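Local atomic coordinates of thiaminase-I (Naegleria gruberi, PDB entry 4HCW), a protein that belongs to the thiaminase I-like family, whose members resemble periplasmic binding proteins in their two-lobed alpha/beta fold. Residues A[80-89]-A[266-276]; A[119-130]-A[226-235]. All coordinates share one frame; numbering follows the deposited sequence.

Overall arrangement
Both contacts reach the same mixed sheet, in which strands 110-125 and 260-267 run antiparallel as neighbours. Contact 1 (80-89 with 266-276) lies where strand 260-267 ends, its centre about 23 Å from the centre of the chain. Contact 2 (119-130 with 226-235) uses the last part of strand 110-125, its centre about 15 Å from that of the chain and on the opposite side. The two contact centres are about 37 Å apart and their nearest atoms about 15 Å, so the two do not touch and are related through the sheet. Residues 119-130 and 226-235 fall in sequence between the two segments of contact 1, which join residues 177 positions apart at their closest ends.

Contact 1 (A[80-89]-A[266-276]); sequences GGVKSLDESL and ALNSNLCDEKQ
A single backbone bridge, Val82 with Asn268, ties the loop leading into helix 87-94 to the turn that follows strand 260-267. Lys83 N reaches Leu267 O at 3.0 Å, with 174° at the hydrogen. The second bond is less regular: Ser269 N lies 3.1 Å from Gly81 O but stands 65° out of the carbonyl plane. Asn268 CA also approaches Gly81 O, in a CA-H...O contact of 3.3 Å. Asn268 OD1 accepts from Asn270 N, an Asx turn within the type I turn 268-271. Ser269 OG donates at 2.6 Å to the carbonyl O of Gly80, the residue at which the chain leaves helical conformation.

Lys83 lies across this turn, its CB packed on Ser269 CA at 3.7 Å. With CG anti to the backbone N (chi1 169°) and bends at the next two torsions, the chain carries CE past Gln276 OE1 and brings NZ to a weak bond with Leu271 O at 3.4 Å. The apolar part is made by Leu85 CD2 against Leu267 CD1 at 3.7 Å and by Val82 CG2 against Ala266 CB at 3.8 Å. Both leucines also touch Phe114 of strand 110-125. The chemistry is thus divided: backbone and hydroxyl bonds fix the loop and turn, aliphatic branches pack toward strand 110-125, and the lysine ammonium is probably held only loosely by a carbonyl.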
loop_
_atom_site.group_PDB
_atom_site.type_symbol
_atom_site.label_atom_id
_atom_site.label_comp_id
_atom_site.label_asym_id
_atom_site.label_seq_id
_atom_site.Cartn_x
_atom_site.Cartn_y
_atom_site.Cartn_z
ATOM N N GLY A 80 -5.504 -18.871 11.774
ATOM C CA GLY A 80 -6.851 -18.923 12.315
ATOM C C GLY A 80 -7.292 -17.687 13.077
ATOM O O GLY A 80 -8.467 -17.547 13.407
ATOM N N GLY A 81 -6.353 -16.784 13.344
ATOM C CA GLY A 81 -6.627 -15.611 14.158
ATOM C C GLY A 81 -7.554 -14.575 13.546
ATOM O O GLY A 81 -7.887 -13.582 14.191
ATOM N N VAL A 82 -7.973 -14.798 12.304
ATOM C CA VAL A 82 -8.865 -13.862 11.624
ATOM C C VAL A 82 -10.206 -14.510 11.270
ATOM O O VAL A 82 -10.254 -15.637 10.775
ATOM C CB VAL A 82 -8.199 -13.259 10.361
ATOM C CG1 VAL A 82 -7.675 -14.358 9.456
ATOM C CG2 VAL A 82 -9.168 -12.351 9.613
ATOM N N LYS A 83 -11.293 -13.792 11.540
ATOM C CA LYS A 83 -12.639 -14.305 11.307
ATOM C C LYS A 83 -13.102 -14.127 9.862
ATOM O O LYS A 83 -12.929 -13.062 9.269
ATOM C CB LYS A 83 -13.635 -13.632 12.259
ATOM C CG LYS A 83 -15.096 -13.889 11.921
ATOM C CD LYS A 83 -15.846 -14.493 13.095
ATOM C CE LYS A 83 -15.858 -13.553 14.287
ATOM N NZ LYS A 83 -16.632 -14.120 15.426
ATOM N N SER A 84 -13.690 -15.180 9.303
ATOM C CA SER A 84 -14.286 -15.114 7.975
ATOM C C SER A 84 -15.564 -14.281 8.018
ATOM O O SER A 84 -16.347 -14.379 8.963
ATOM C CB SER A 84 -14.587 -16.520 7.452
ATOM O OG SER A 84 -15.388 -17.246 8.368
ATOM N N LEU A 85 -15.772 -13.461 6.994
ATOM C CA LEU A 85 -16.895 -12.532 6.981
ATOM C C LEU A 85 -17.824 -12.761 5.793
ATOM O O LEU A 85 -17.399 -13.251 4.746
ATOM C CB LEU A 85 -16.381 -11.091 6.969
ATOM C CG LEU A 85 -15.338 -10.749 8.035
ATOM C CD1 LEU A 85 -14.855 -9.318 7.878
ATOM C CD2 LEU A 85 -15.897 -10.981 9.430
ATOM N N ASP A 86 -19.093 -12.404 5.965
ATOM C CA ASP A 86 -20.075 -12.513 4.891
ATOM C C ASP A 86 -19.819 -11.473 3.807
ATOM O O ASP A 86 -19.346 -10.372 4.089
ATOM C CB ASP A 86 -21.496 -12.354 5.437
ATOM C CG ASP A 86 -22.027 -13.628 6.064
ATOM O OD1 ASP A 86 -21.688 -14.723 5.566
ATOM O OD2 ASP A 86 -22.784 -13.536 7.053
ATOM N N GLU A 87 -20.137 -11.832 2.568
ATOM C CA GLU A 87 -19.991 -10.922 1.438
ATOM C C GLU A 87 -20.900 -9.706 1.602
ATOM O O GLU A 87 -20.510 -8.581 1.292
ATOM C CB GLU A 87 -20.312 -11.647 0.128
ATOM C CG GLU A 87 -20.363 -10.749 -1.101
ATOM C CD GLU A 87 -19.006 -10.189 -1.479
ATOM O OE1 GLU A 87 -18.336 -10.788 -2.347
ATOM O OE2 GLU A 87 -18.611 -9.146 -0.916
ATOM N N SER A 88 -22.109 -9.946 2.100
ATOM C CA SER A 88 -23.095 -8.887 2.278
ATOM C C SER A 88 -22.703 -7.917 3.390
ATOM O O SER A 88 -23.008 -6.727 3.322
ATOM C CB SER A 88 -24.472 -9.487 2.570
ATOM O OG SER A 88 -24.434 -10.311 3.722
ATOM N N LEU A 89 -22.025 -8.434 4.411
ATOM C CA LEU A 89 -21.608 -7.618 5.546
ATOM C C LEU A 89 -20.578 -6.572 5.127
ATOM O O LEU A 89 -20.596 -5.440 5.609
ATOM C CB LEU A 89 -21.039 -8.501 6.661
ATOM C CG LEU A 89 -20.674 -7.803 7.974
ATOM C CD1 LEU A 89 -21.904 -7.166 8.603
ATOM C CD2 LEU A 89 -20.019 -8.778 8.941
ATOM N N ALA A 266 -9.552 -6.175 9.636
ATOM C CA ALA A 266 -10.099 -7.491 9.940
ATOM C C ALA A 266 -10.328 -7.651 11.437
ATOM O O ALA A 266 -9.716 -6.952 12.244
ATOM C CB ALA A 266 -9.175 -8.582 9.424
ATOM N N LEU A 267 -11.212 -8.573 11.802
ATOM C CA LEU A 267 -11.506 -8.828 13.206
ATOM C C LEU A 267 -10.987 -10.191 13.646
ATOM O O LEU A 267 -10.920 -11.128 12.850
ATOM C CB LEU A 267 -13.010 -8.725 13.481
ATOM C CG LEU A 267 -13.977 -8.737 12.297
ATOM C CD1 LEU A 267 -15.306 -9.342 12.713
ATOM C CD2 LEU A 267 -14.186 -7.326 11.773
ATOM N N ASN A 268 -10.619 -10.292 14.920
ATOM C CA ASN A 268 -10.139 -11.546 15.480
ATOM C C ASN A 268 -11.235 -12.606 15.448
ATOM O O ASN A 268 -12.416 -12.295 15.601
ATOM C CB ASN A 268 -9.637 -11.334 16.910
ATOM C CG ASN A 268 -8.702 -12.435 17.370
ATOM O OD1 ASN A 268 -8.908 -13.610 17.068
ATOM N ND2 ASN A 268 -7.663 -12.058 18.109
ATOM N N SER A 269 -10.837 -13.856 15.241
ATOM C CA SER A 269 -11.793 -14.949 15.129
ATOM C C SER A 269 -12.378 -15.340 16.481
ATOM O O SER A 269 -13.426 -15.980 16.546
ATOM C CB SER A 269 -11.142 -16.163 14.470
ATOM O OG SER A 269 -10.050 -16.634 15.242
ATOM N N ASN A 270 -11.701 -14.954 17.558
ATOM C CA ASN A 270 -12.158 -15.304 18.898
ATOM C C ASN A 270 -13.202 -14.335 19.446
ATOM O O ASN A 270 -13.549 -14.391 20.626
ATOM C CB ASN A 270 -10.978 -15.435 19.868
ATOM C CG ASN A 270 -10.408 -14.093 20.288
ATOM O OD1 ASN A 270 -10.547 -13.093 19.583
ATOM N ND2 ASN A 270 -9.758 -14.066 21.446
ATOM N N LEU A 271 -13.700 -13.450 18.587
ATOM C CA LEU A 271 -14.743 -12.512 18.989
ATOM C C LEU A 271 -16.042 -13.240 19.314
ATOM O O LEU A 271 -16.276 -14.355 18.843
ATOM C CB LEU A 271 -14.989 -11.457 17.907
ATOM C CG LEU A 271 -13.969 -10.327 17.756
ATOM C CD1 LEU A 271 -14.472 -9.294 16.760
ATOM C CD2 LEU A 271 -13.666 -9.676 19.098
ATOM N N CYS A 272 -16.881 -12.603 20.124
ATOM C CA CYS A 272 -18.177 -13.163 20.481
ATOM C C CYS A 272 -19.169 -12.993 19.336
ATOM O O CYS A 272 -18.889 -13.365 18.196
ATOM C CB CYS A 272 -18.717 -12.498 21.751
ATOM S SG CYS A 272 -17.780 -12.867 23.256
ATOM N N ASP A 273 -20.328 -12.426 19.650
ATOM C CA ASP A 273 -21.348 -12.163 18.647
ATOM C C ASP A 273 -21.841 -10.728 18.779
ATOM O O ASP A 273 -22.387 -10.154 17.836
ATOM C CB ASP A 273 -22.500 -13.152 18.799
ATOM N N GLU A 274 -21.625 -10.153 19.956
ATOM C CA GLU A 274 -21.996 -8.770 20.216
ATOM C C GLU A 274 -20.849 -7.835 19.842
ATOM O O GLU A 274 -21.063 -6.802 19.206
ATOM C CB GLU A 274 -22.383 -8.603 21.686
ATOM N N LYS A 275 -19.634 -8.203 20.244
ATOM C CA LYS A 275 -18.437 -7.460 19.860
ATOM C C LYS A 275 -18.297 -7.434 18.347
ATOM O O LYS A 275 -17.827 -6.450 17.766
ATOM C CB LYS A 275 -17.184 -8.088 20.470
ATOM C CG LYS A 275 -16.775 -7.500 21.808
ATOM C CD LYS A 275 -15.363 -7.919 22.164
ATOM C CE LYS A 275 -14.878 -7.238 23.426
ATOM N NZ LYS A 275 -13.438 -7.523 23.669
ATOM N N GLN A 276 -18.707 -8.532 17.724
ATOM C CA GLN A 276 -18.714 -8.660 16.274
ATOM C C GLN A 276 -19.535 -7.546 15.610
ATOM O O GLN A 276 -19.183 -7.068 14.535
ATOM C CB GLN A 276 -19.230 -10.050 15.886
ATOM C CG GLN A 276 -20.152 -10.091 14.684
ATOM C CD GLN A 276 -19.422 -10.378 13.387
ATOM O OE1 GLN A 276 -18.270 -10.807 13.392
ATOM N NE2 GLN A 276 -20.094 -10.141 12.266
#

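Contact 2 (A[119-130]-A[226-235]); sequences CSNFLLSSPNAT and NYYVGYSESM
Leu124 and Met235 meet tip to tip. The methionine chain, extended beyond CG, brings SD to 4.0 Å from Leu124 CD1 and its methyl CE to 3.7 Å from Leu124 CB. That methyl fits a corner between Leu124 and Tyr228, lying in the plane of the tyrosine ring at its edge; Leu124 CB also meets this edge, at CD2. The Tyr228 hydroxyl lies against Gly230, on the side where a CB would be, and donates to Ser234 OG. Tyr214 of helix 211-219 stacks on the Tyr228 ring.

The two backbones form an antiparallel pairing in the sheet of this alpha/beta fold. Phe122 and Gly230 are a hydrogen-bonded pair, Leu123 and Val229 a non-hydrogen-bonded one. Gly230 N bonds to Phe122 O at 3.2 Å, while the return bond from Phe122 N is weak. Further along, Leu124 N bonds to Tyr228 O at 2.7 Å and Ser126 N to Asn226 O.

Leu123 and Val229 project to one face, where Leu123 CD1 sits against Val229 CG2 at 3.8 Å and at the edge of the Tyr227 ring. Phe122 points to the other: its CE2 lies 4.0 Å from Ser232 CB, Ser120 CB covers one ring face toward the rim, and Leu322 and Phe326 of helix 317-328 also touch the Phe122 side chain. Asn121 places OD1 over a face of Tyr231, with amide and ring planes 34° apart. Cys119 SG approaches that ring obliquely, 4.2 Å from its centroid and 46° off the normal.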
loop_
_atom_site.group_PDB
_atom_site.type_symbol
_atom_site.label_atom_id
_atom_site.label_comp_id
_atom_site.label_asym_id
_atom_site.label_seq_id
_atom_site.Cartn_x
_atom_site.Cartn_y
_atom_site.Cartn_z
ATOM N N CYS A 119 -2.674 1.249 -1.897
ATOM C CA CYS A 119 -1.321 1.773 -2.031
ATOM C C CYS A 119 -0.586 1.143 -3.212
ATOM O O CYS A 119 -0.855 -0.000 -3.578
ATOM C CB CYS A 119 -0.542 1.533 -0.736
ATOM S SG CYS A 119 0.854 2.641 -0.485
ATOM N N SER A 120 0.340 1.896 -3.800
ATOM C CA SER A 120 1.130 1.420 -4.933
ATOM C C SER A 120 2.313 2.343 -5.213
ATOM O O SER A 120 2.332 3.491 -4.773
ATOM C CB SER A 120 0.261 1.305 -6.188
ATOM O OG SER A 120 1.038 0.941 -7.316
ATOM N N ASN A 121 3.300 1.835 -5.946
ATOM C CA ASN A 121 4.428 2.656 -6.374
ATOM C C ASN A 121 4.120 3.373 -7.683
ATOM O O ASN A 121 4.484 2.902 -8.761
ATOM C CB ASN A 121 5.698 1.814 -6.519
ATOM C CG ASN A 121 6.255 1.360 -5.183
ATOM O OD1 ASN A 121 6.876 2.138 -4.459
ATOM N ND2 ASN A 121 6.043 0.090 -4.855
ATOM N N PHE A 122 3.450 4.515 -7.583
ATOM C CA PHE A 122 3.023 5.263 -8.760
ATOM C C PHE A 122 4.172 6.031 -9.400
ATOM O O PHE A 122 5.223 6.217 -8.788
ATOM C CB PHE A 122 1.906 6.240 -8.395
ATOM C CG PHE A 122 0.708 5.589 -7.770
ATOM C CD1 PHE A 122 -0.263 4.995 -8.556
ATOM C CD2 PHE A 122 0.547 5.583 -6.394
ATOM C CE1 PHE A 122 -1.370 4.400 -7.984
ATOM C CE2 PHE A 122 -0.557 4.989 -5.815
ATOM C CZ PHE A 122 -1.518 4.396 -6.611
ATOM N N LEU A 123 3.959 6.481 -10.633
ATOM C CA LEU A 123 4.934 7.311 -11.327
ATOM C C LEU A 123 4.491 8.767 -11.330
ATOM O O LEU A 123 3.542 9.133 -12.022
ATOM C CB LEU A 123 5.126 6.832 -12.765
ATOM C CG LEU A 123 6.108 7.637 -13.620
ATOM C CD1 LEU A 123 7.495 7.643 -12.992
ATOM C CD2 LEU A 123 6.158 7.089 -15.038
ATOM N N LEU A 124 5.180 9.594 -10.554
ATOM C CA LEU A 124 4.884 11.020 -10.518
ATOM C C LEU A 124 5.708 11.747 -11.572
ATOM O O LEU A 124 6.859 12.115 -11.332
ATOM C CB LEU A 124 5.167 11.599 -9.131
ATOM C CG LEU A 124 4.699 13.039 -8.918
ATOM C CD1 LEU A 124 3.184 13.123 -9.032
ATOM C CD2 LEU A 124 5.175 13.573 -7.576
ATOM N N SER A 125 5.112 11.952 -12.741
ATOM C CA SER A 125 5.811 12.572 -13.858
ATOM C C SER A 125 5.538 14.071 -13.961
ATOM O O SER A 125 4.388 14.502 -14.045
ATOM C CB SER A 125 5.443 11.875 -15.170
ATOM O OG SER A 125 4.039 11.839 -15.350
ATOM N N SER A 126 6.612 14.854 -13.949
ATOM C CA SER A 126 6.539 16.299 -14.129
ATOM C C SER A 126 5.999 16.620 -15.521
ATOM O O SER A 126 6.147 15.814 -16.440
ATOM C CB SER A 126 7.934 16.905 -13.943
ATOM O OG SER A 126 7.941 18.305 -14.152
ATOM N N PRO A 127 5.357 17.793 -15.682
ATOM C CA PRO A 127 4.892 18.242 -17.002
ATOM C C PRO A 127 6.011 18.256 -18.043
ATOM O O PRO A 127 5.738 18.134 -19.237
ATOM C CB PRO A 127 4.386 19.668 -16.735
ATOM C CG PRO A 127 4.893 20.027 -15.362
ATOM C CD PRO A 127 4.955 18.733 -14.625
ATOM N N ASN A 128 7.253 18.399 -17.590
ATOM C CA ASN A 128 8.413 18.229 -18.455
ATOM C C ASN A 128 8.662 16.741 -18.677
ATOM O O ASN A 128 9.713 16.216 -18.310
ATOM C CB ASN A 128 9.646 18.873 -17.823
ATOM C CG ASN A 128 9.361 20.253 -17.263
ATOM O OD1 ASN A 128 8.205 20.647 -17.112
ATOM N ND2 ASN A 128 10.418 20.992 -16.943
ATOM N N ALA A 129 7.685 16.071 -19.279
ATOM C CA ALA A 129 7.684 14.615 -19.382
ATOM C C ALA A 129 8.791 14.066 -20.275
ATOM O O ALA A 129 9.456 13.094 -19.917
ATOM C CB ALA A 129 6.324 14.124 -19.865
ATOM N N THR A 130 8.973 14.687 -21.438
ATOM C CA THR A 130 9.930 14.224 -22.449
ATOM C C THR A 130 9.648 12.802 -22.946
ATOM O O THR A 130 9.459 12.586 -24.143
ATOM C CB THR A 130 11.406 14.346 -21.982
ATOM O OG1 THR A 130 11.646 13.466 -20.876
ATOM C CG2 THR A 130 11.723 15.775 -21.572
ATOM N N ASN A 226 12.541 14.623 -13.514
ATOM C CA ASN A 226 11.153 14.759 -13.936
ATOM C C ASN A 226 10.370 13.474 -13.689
ATOM O O ASN A 226 9.177 13.394 -13.982
ATOM C CB ASN A 226 11.077 15.147 -15.413
ATOM C CG ASN A 226 11.822 16.432 -15.717
ATOM O OD1 ASN A 226 11.948 17.308 -14.862
ATOM N ND2 ASN A 226 12.321 16.550 -16.942
ATOM N N TYR A 227 11.055 12.472 -13.149
ATOM C CA TYR A 227 10.437 11.181 -12.874
ATOM C C TYR A 227 10.604 10.794 -11.409
ATOM O O TYR A 227 11.683 10.944 -10.836
ATOM C CB TYR A 227 11.041 10.098 -13.769
ATOM C CG TYR A 227 10.892 10.366 -15.251
ATOM C CD1 TYR A 227 11.853 11.090 -15.946
ATOM C CD2 TYR A 227 9.793 9.890 -15.954
ATOM C CE1 TYR A 227 11.721 11.337 -17.299
ATOM C CE2 TYR A 227 9.653 10.130 -17.308
ATOM C CZ TYR A 227 10.619 10.854 -17.976
ATOM O OH TYR A 227 10.484 11.095 -19.323
ATOM N N TYR A 228 9.528 10.295 -10.809
ATOM C CA TYR A 228 9.556 9.863 -9.416
ATOM C C TYR A 228 8.642 8.662 -9.205
ATOM O O TYR A 228 7.499 8.650 -9.664
ATOM C CB TYR A 228 9.144 11.008 -8.489
ATOM C CG TYR A 228 9.019 10.616 -7.031
ATOM C CD1 TYR A 228 10.123 10.637 -6.189
ATOM C CD2 TYR A 228 7.795 10.235 -6.495
ATOM C CE1 TYR A 228 10.013 10.283 -4.857
ATOM C CE2 TYR A 228 7.676 9.878 -5.166
ATOM C CZ TYR A 228 8.788 9.905 -4.351
ATOM O OH TYR A 228 8.671 9.551 -3.027
ATOM N N VAL A 229 9.153 7.651 -8.510
ATOM C CA VAL A 229 8.357 6.477 -8.180
ATOM C C VAL A 229 8.301 6.276 -6.670
ATOM O O VAL A 229 9.329 6.295 -5.991
ATOM C CB VAL A 229 8.908 5.202 -8.846
ATOM C CG1 VAL A 229 7.974 4.030 -8.590
ATOM C CG2 VAL A 229 9.088 5.419 -10.340
ATOM N N GLY A 230 7.093 6.091 -6.150
ATOM C CA GLY A 230 6.895 5.884 -4.728
ATOM C C GLY A 230 5.422 5.855 -4.378
ATOM O O GLY A 230 4.566 5.990 -5.254
ATOM N N TYR A 231 5.121 5.676 -3.095
ATOM C CA TYR A 231 3.739 5.666 -2.637
ATOM C C TYR A 231 3.141 7.062 -2.758
ATOM O O TYR A 231 3.863 8.058 -2.717
ATOM C CB TYR A 231 3.651 5.186 -1.187
ATOM C CG TYR A 231 4.400 3.902 -0.912
ATOM C CD1 TYR A 231 4.072 2.728 -1.577
ATOM C CD2 TYR A 231 5.426 3.861 0.023
ATOM C CE1 TYR A 231 4.750 1.551 -1.323
ATOM C CE2 TYR A 231 6.110 2.690 0.283
ATOM C CZ TYR A 231 5.768 1.537 -0.393
ATOM O OH TYR A 231 6.446 0.367 -0.138
ATOM N N SER A 232 1.824 7.131 -2.909
ATOM C CA SER A 232 1.143 8.416 -3.019
ATOM C C SER A 232 1.253 9.213 -1.722
ATOM O O SER A 232 1.242 10.443 -1.741
ATOM C CB SER A 232 -0.323 8.223 -3.415
ATOM O OG SER A 232 -0.967 7.291 -2.565
ATOM N N GLU A 233 1.373 8.509 -0.600
ATOM C CA GLU A 233 1.507 9.153 0.703
ATOM C C GLU A 233 2.822 9.919 0.819
ATOM O O GLU A 233 2.954 10.817 1.650
ATOM C CB GLU A 233 1.408 8.128 1.835
ATOM C CG GLU A 233 0.169 7.251 1.786
ATOM C CD GLU A 233 0.412 5.945 1.057
ATOM O OE1 GLU A 233 -0.184 5.743 -0.022
ATOM O OE2 GLU A 233 1.195 5.116 1.568
ATOM N N SER A 234 3.793 9.557 -0.013
ATOM C CA SER A 234 5.100 10.204 0.013
ATOM C C SER A 234 5.099 11.495 -0.799
ATOM O O SER A 234 6.097 12.213 -0.841
ATOM C CB SER A 234 6.180 9.252 -0.509
ATOM O OG SER A 234 5.882 8.810 -1.822
ATOM N N MET A 235 3.970 11.786 -1.437
ATOM C CA MET A 235 3.852 12.966 -2.283
ATOM C C MET A 235 3.019 14.056 -1.614
ATOM O O MET A 235 2.746 15.094 -2.217
ATOM C CB MET A 235 3.223 12.588 -3.624
ATOM C CG MET A 235 3.905 11.423 -4.323
ATOM S SD MET A 235 2.960 10.815 -5.732
ATOM C CE MET A 235 4.010 9.476 -6.292
#